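Local coordinates for centrosomal protein of 104 kDa (Homo sapiens, PDB 5LPH) that is required for ciliogenesis and for the structural integrity of the ciliary tip, and carries a tubulin-binding TOG domain, at residues I101-F109 with L145-L156. Numbering follows the deposited sequence.
Sequences IKDIVTSVF and LLTRTGDSSARL
I101 and L145 bring their backbones within 6.4 Å between CA atoms, and T106 and L156 follow at 7.9 Å, where two turns between helices lie side by side in this TOG domain, built of HEAT repeats. R148 bridges the two turns, the second of which joins helices 131-147 and 154-169. Its chain bends at chi2 and chi3 (-47° and -60°), which brings the edge of the guanidinium against the backbone of 101-103. There NH1 donates to I101 O at 2.7 Å, with the carbonyl oxygen almost in the guanidinium plane, and more weakly to D103 O. NH2 meets D151 OD1 in a salt bridge, approaching from above the carboxylate plane, while D151 OD2 closes an Asx turn onto S153 N. D103 forms the equivalent Asx turn to V105 N and pairs with R63 of helix 60-76. With an alanine in place of R148, D151 would probably lose its charged mate, and the two carbonyls the donor that ties one turn to the other. Beside these polar contacts, F109 points toward the second turn, and L145 CD1 reaches the edge of its ring, 3.9 Å from CE1. The same methyl touches I101 CG2 at 3.7 Å, while L156 CG sits 4.0 Å from F109 CE2.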
loop_
_atom_site.group_PDB
_atom_site.type_symbol
_atom_site.label_atom_id
_atom_site.label_comp_id
_atom_site.label_asym_id
_atom_site.label_seq_id
_atom_site.Cartn_x
_atom_site.Cartn_y
_atom_site.Cartn_z
ATOM N N ILE A 101 6.154 9.936 -3.347
ATOM C CA ILE A 101 5.840 9.140 -2.152
ATOM C C ILE A 101 7.099 8.842 -1.320
ATOM O O ILE A 101 7.005 8.686 -0.103
ATOM C CB ILE A 101 5.058 7.848 -2.511
ATOM C CG1 ILE A 101 3.627 8.211 -2.929
ATOM C CG2 ILE A 101 4.984 6.888 -1.333
ATOM C CD1 ILE A 101 2.896 7.119 -3.685
ATOM N N LYS A 102 8.264 8.780 -1.964
ATOM C CA LYS A 102 9.547 8.631 -1.258
ATOM C C LYS A 102 10.206 9.963 -0.828
ATOM O O LYS A 102 11.379 9.962 -0.459
ATOM C CB LYS A 102 10.535 7.818 -2.120
ATOM C CG LYS A 102 10.251 6.323 -2.169
ATOM C CD LYS A 102 11.087 5.611 -3.230
ATOM C CE LYS A 102 10.493 5.783 -4.626
ATOM N NZ LYS A 102 11.177 4.963 -5.668
ATOM N N ASP A 103 9.482 11.085 -0.849
ATOM C CA ASP A 103 10.123 12.389 -0.614
ATOM C C ASP A 103 10.605 12.551 0.829
ATOM O O ASP A 103 9.981 12.050 1.760
ATOM C CB ASP A 103 9.207 13.566 -0.981
ATOM C CG ASP A 103 9.993 14.821 -1.338
ATOM O OD1 ASP A 103 10.400 14.941 -2.517
ATOM O OD2 ASP A 103 10.217 15.680 -0.452
ATOM N N ILE A 104 11.720 13.262 0.988
ATOM C CA ILE A 104 12.318 13.533 2.306
ATOM C C ILE A 104 11.646 14.686 3.078
ATOM O O ILE A 104 12.019 14.951 4.220
ATOM C CB ILE A 104 13.852 13.769 2.198
ATOM C CG1 ILE A 104 14.189 15.017 1.354
ATOM C CG2 ILE A 104 14.527 12.538 1.601
ATOM C CD1 ILE A 104 15.667 15.366 1.317
ATOM N N VAL A 105 10.683 15.369 2.453
ATOM C CA VAL A 105 9.936 16.463 3.071
ATOM C C VAL A 105 8.454 16.099 3.109
ATOM O O VAL A 105 7.868 15.708 2.094
ATOM C CB VAL A 105 10.150 17.796 2.308
ATOM C CG1 VAL A 105 9.279 18.914 2.878
ATOM C CG2 VAL A 105 11.624 18.193 2.356
ATOM N N THR A 106 7.860 16.262 4.287
ATOM C CA THR A 106 6.500 15.825 4.576
ATOM C C THR A 106 5.459 16.453 3.655
ATOM O O THR A 106 4.586 15.746 3.163
ATOM C CB THR A 106 6.158 16.083 6.066
ATOM O OG1 THR A 106 6.875 15.139 6.871
ATOM C CG2 THR A 106 4.672 15.925 6.357
ATOM N N SER A 107 5.544 17.766 3.437
ATOM C CA SER A 107 4.589 18.491 2.572
ATOM C C SER A 107 4.512 17.965 1.144
ATOM O O SER A 107 3.447 17.996 0.538
ATOM C CB SER A 107 4.936 19.976 2.507
ATOM O OG SER A 107 4.652 20.593 3.737
ATOM N N VAL A 108 5.646 17.508 0.617
ATOM C CA VAL A 108 5.711 16.946 -0.731
ATOM C C VAL A 108 5.056 15.561 -0.728
ATOM O O VAL A 108 4.279 15.253 -1.626
ATOM C CB VAL A 108 7.167 16.839 -1.245
ATOM C CG1 VAL A 108 7.208 16.217 -2.637
ATOM C CG2 VAL A 108 7.836 18.212 -1.251
ATOM N N PHE A 109 5.393 14.744 0.275
ATOM C CA PHE A 109 4.771 13.428 0.503
ATOM C C PHE A 109 3.246 13.537 0.583
ATOM O O PHE A 109 2.538 12.790 -0.090
ATOM C CB PHE A 109 5.354 12.778 1.777
ATOM C CG PHE A 109 4.577 11.591 2.296
ATOM C CD1 PHE A 109 4.636 10.360 1.648
ATOM C CD2 PHE A 109 3.818 11.693 3.458
ATOM C CE1 PHE A 109 3.936 9.265 2.134
ATOM C CE2 PHE A 109 3.118 10.598 3.953
ATOM C CZ PHE A 109 3.177 9.382 3.287
ATOM N N LEU A 145 4.275 2.999 -1.105
ATOM C CA LEU A 145 3.612 3.526 0.079
ATOM C C LEU A 145 3.774 2.606 1.296
ATOM O O LEU A 145 3.910 3.094 2.419
ATOM C CB LEU A 145 2.137 3.779 -0.228
ATOM C CG LEU A 145 1.366 4.792 0.612
ATOM C CD1 LEU A 145 2.107 6.104 0.839
ATOM C CD2 LEU A 145 0.045 5.073 -0.071
ATOM N N LEU A 146 3.784 1.289 1.068
ATOM C CA LEU A 146 4.055 0.314 2.141
ATOM C C LEU A 146 5.462 0.433 2.719
ATOM O O LEU A 146 5.639 0.216 3.912
ATOM C CB LEU A 146 3.825 -1.135 1.687
ATOM C CG LEU A 146 2.399 -1.685 1.758
ATOM C CD1 LEU A 146 2.361 -3.035 1.050
ATOM C CD2 LEU A 146 1.904 -1.814 3.195
ATOM N N THR A 147 6.453 0.752 1.886
ATOM C CA THR A 147 7.809 1.038 2.382
ATOM C C THR A 147 7.832 2.227 3.357
ATOM O O THR A 147 8.562 2.185 4.345
ATOM C CB THR A 147 8.840 1.287 1.260
ATOM O OG1 THR A 147 8.366 2.316 0.391
ATOM C CG2 THR A 147 9.098 0.015 0.467
ATOM N N ARG A 148 7.013 3.254 3.103
ATOM C CA ARG A 148 6.888 4.395 4.026
ATOM C C ARG A 148 6.205 4.073 5.367
ATOM O O ARG A 148 6.304 4.873 6.302
ATOM C CB ARG A 148 6.162 5.589 3.374
ATOM C CG ARG A 148 6.796 6.195 2.119
ATOM C CD ARG A 148 8.296 6.462 2.206
ATOM N NE ARG A 148 8.694 7.387 3.274
ATOM C CZ ARG A 148 8.687 8.725 3.212
ATOM N NH1 ARG A 148 8.267 9.380 2.133
ATOM N NH2 ARG A 148 9.102 9.426 4.261
ATOM N N THR A 149 5.505 2.937 5.471
ATOM C CA THR A 149 4.994 2.472 6.767
ATOM C C THR A 149 6.096 1.857 7.652
ATOM O O THR A 149 5.830 1.517 8.801
ATOM C CB THR A 149 3.816 1.476 6.640
ATOM O OG1 THR A 149 4.252 0.268 6.012
ATOM C CG2 THR A 149 2.658 2.059 5.848
ATOM N N GLY A 150 7.306 1.682 7.116
ATOM C CA GLY A 150 8.496 1.393 7.924
ATOM C C GLY A 150 9.393 2.593 8.222
ATOM O O GLY A 150 10.551 2.413 8.585
ATOM N N ASP A 151 8.865 3.812 8.094
ATOM C CA ASP A 151 9.637 5.039 8.339
ATOM C C ASP A 151 9.966 5.178 9.828
ATOM O O ASP A 151 9.278 4.600 10.676
ATOM C CB ASP A 151 8.839 6.268 7.866
ATOM C CG ASP A 151 9.717 7.475 7.574
ATOM O OD1 ASP A 151 10.278 7.539 6.458
ATOM O OD2 ASP A 151 9.819 8.372 8.439
ATOM N N SER A 152 11.012 5.942 10.139
ATOM C CA SER A 152 11.398 6.208 11.534
ATOM C C SER A 152 10.396 7.137 12.237
ATOM O O SER A 152 10.226 7.042 13.450
ATOM C CB SER A 152 12.807 6.807 11.618
ATOM O OG SER A 152 13.728 6.048 10.852
ATOM N N SER A 153 9.734 8.015 11.480
ATOM C CA SER A 153 8.706 8.912 12.027
ATOM C C SER A 153 7.371 8.189 12.183
ATOM O O SER A 153 6.788 7.734 11.188
ATOM C CB SER A 153 8.511 10.141 11.126
ATOM O OG SER A 153 7.353 10.880 11.494
ATOM N N ALA A 154 6.873 8.136 13.418
ATOM C CA ALA A 154 5.590 7.498 13.736
ATOM C C ALA A 154 4.403 8.181 13.062
ATOM O O ALA A 154 3.475 7.515 12.604
ATOM C CB ALA A 154 5.382 7.452 15.249
ATOM N N ARG A 155 4.436 9.507 13.009
ATOM C CA ARG A 155 3.389 10.295 12.343
ATOM C C ARG A 155 3.296 9.987 10.835
ATOM O O ARG A 155 2.201 9.933 10.270
ATOM C CB ARG A 155 3.649 11.786 12.563
ATOM C CG ARG A 155 2.469 12.696 12.266
ATOM C CD ARG A 155 2.779 14.158 12.582
ATOM N NE ARG A 155 3.374 14.323 13.915
ATOM C CZ ARG A 155 4.663 14.576 14.185
ATOM N NH1 ARG A 155 5.580 14.741 13.222
ATOM N NH2 ARG A 155 5.043 14.675 15.457
ATOM N N LEU A 156 4.448 9.768 10.203
ATOM C CA LEU A 156 4.494 9.414 8.788
ATOM C C LEU A 156 3.970 7.988 8.535
ATOM O O LEU A 156 3.208 7.782 7.586
ATOM C CB LEU A 156 5.907 9.590 8.228
ATOM C CG LEU A 156 5.956 9.706 6.697
ATOM C CD1 LEU A 156 6.961 10.760 6.252
ATOM C CD2 LEU A 156 6.251 8.363 6.039
#